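Local coordinates for putative capsular polysaccharide biosynthesis protein (PDB 6EWJ) that acts as an essential aminotransferase in pneumococcal teichoic acid biosynthesis, probably transferring an amino group to a sugar with pyridoxal phosphate as cofactor, at the interface of chains A and B. Residues are numbered along the deposited sequence; one frame, centred on the assembly and turned at random. Chains: chain A/B, Putative capsular polysaccharide biosynthesis protein.

The interface of chains A and B. Residues chain A 17, 19, 203, 208, 210; chain B 31, 33-34, 36.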
loop_
_atom_site.group_PDB
_atom_site.type_symbol
_atom_site.label_atom_id
_atom_site.label_comp_id
_atom_site.label_asym_id
_atom_site.label_seq_id
_atom_site.Cartn_x
_atom_site.Cartn_y
_atom_site.Cartn_z
ATOM N N PRO A 17 -6.221 14.970 14.713
ATOM C CA PRO A 17 -7.273 14.018 14.480
ATOM C C PRO A 17 -8.386 14.152 15.521
ATOM O O PRO A 17 -8.125 14.540 16.662
ATOM C CB PRO A 17 -6.532 12.674 14.623
ATOM C CG PRO A 17 -5.533 12.931 15.681
ATOM C CD PRO A 17 -5.071 14.354 15.411
ATOM N N ILE A 19 -10.642 11.770 17.199
ATOM C CA ILE A 19 -10.917 10.370 17.503
ATOM C C ILE A 19 -11.534 10.327 18.888
ATOM O O ILE A 19 -11.004 10.939 19.815
ATOM C CB ILE A 19 -9.618 9.524 17.495
ATOM C CG1 ILE A 19 -8.809 9.720 16.193
ATOM C CG2 ILE A 19 -9.923 8.061 17.763
ATOM C CD1 ILE A 19 -9.514 9.288 14.913
ATOM N N ALA A 203 -5.001 10.760 7.838
ATOM C CA ALA A 203 -5.082 11.376 9.198
ATOM C C ALA A 203 -5.611 12.810 9.284
ATOM O O ALA A 203 -6.253 13.177 10.262
ATOM C CB ALA A 203 -3.736 11.293 9.902
ATOM N N THR A 208 -11.446 10.153 8.597
ATOM C CA THR A 208 -10.144 9.562 8.686
ATOM C C THR A 208 -10.148 8.108 9.122
ATOM O O THR A 208 -10.910 7.683 9.995
ATOM C CB THR A 208 -9.182 10.387 9.569
ATOM O OG1 THR A 208 -7.848 9.943 9.320
ATOM C CG2 THR A 208 -9.485 10.264 11.016
ATOM N N ALA A 210 -6.802 7.178 9.576
ATOM C CA ALA A 210 -5.343 7.391 9.729
ATOM C C ALA A 210 -4.588 7.285 8.374
ATOM O O ALA A 210 -3.903 8.229 7.942
ATOM C CB ALA A 210 -4.732 6.466 10.764
ATOM N N LEU B 31 -4.388 5.928 19.380
ATOM C CA LEU B 31 -5.646 6.579 18.983
ATOM C C LEU B 31 -6.077 7.740 19.861
ATOM O O LEU B 31 -6.905 8.555 19.418
ATOM C CB LEU B 31 -6.773 5.558 18.867
ATOM C CG LEU B 31 -6.617 4.559 17.719
ATOM C CD1 LEU B 31 -7.732 3.527 17.744
ATOM C CD2 LEU B 31 -6.563 5.235 16.357
ATOM N N SER B 33 -3.619 9.780 20.983
ATOM C CA SER B 33 -2.467 10.678 20.845
ATOM C C SER B 33 -2.681 11.643 19.679
ATOM O O SER B 33 -3.629 11.515 18.898
ATOM C CB SER B 33 -1.196 9.860 20.614
ATOM O OG SER B 33 -1.075 9.462 19.244
ATOM N N GLY B 34 -1.764 12.574 19.511
ATOM C CA GLY B 34 -1.754 13.397 18.280
ATOM C C GLY B 34 -1.384 12.665 16.985
ATOM O O GLY B 34 -1.489 13.251 15.895
ATOM N N ILE B 36 -1.661 9.421 14.610
ATOM C CA ILE B 36 -2.297 8.165 14.205
ATOM C C ILE B 36 -1.714 7.531 12.943
ATOM O O ILE B 36 -1.909 6.341 12.731
ATOM C CB ILE B 36 -3.851 8.238 14.115
ATOM C CG1 ILE B 36 -4.303 9.367 13.139
ATOM C CG2 ILE B 36 -4.432 8.444 15.504
ATOM C CD1 ILE B 36 -5.787 9.313 12.824
#
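A:Thr208 OG1, the side-chain hydroxyl, accepts a hydrogen bond from the backbone N of A:Ala210 at 3.0 Å (151° at H) while facing the end of B:Ile36. The two side chains meet tip to tip, with A:Thr208 OG1 4.1 Å from B:Ile36 CD1. The bond links two residues of the chain A wall that B:Ile36 packs against. B:Ile36 places CG1 between its own backbone N and carbonyl carbon (chi1 57°), and the extended second torsion (170°) points CD1 toward A:Ala210, A:Ala203 and A:Pro17. There the methyl A:Ala210 CB lies 3.7 Å from B:Ile36 CD1. Another wall is A:Ala203, whose CB packs against B:Ile36 CG1 at 3.8 Å. A:Pro17 touches the group with its CB corner, 3.9 Å from B:Ile36 CD1, while its CD lies 3.8 Å from the carbonyl O of B:Gly34. Beside this pocket A:Ile19 meets the end of a helix: its CB and its CG2 branch both sit 3.5 Å from the carbonyl O of B:Leu31, and the two side chains cross obliquely. Among the residues described, the contact is mainly apolar packing. This patch, which hides 219 Å² of protein surface in all, is one part of the two-fold symmetric dimer interface. Chain B contributes the last residue of helix 21-31 and the loop after it; chain A contributes the loop before its own helix 21-31 and the loop joining strands 196-200 and 213-217, which carries A:Lys205, the predicted attachment point of pyridoxal phosphate, without cofactor here and about 9 Å from the patch centre.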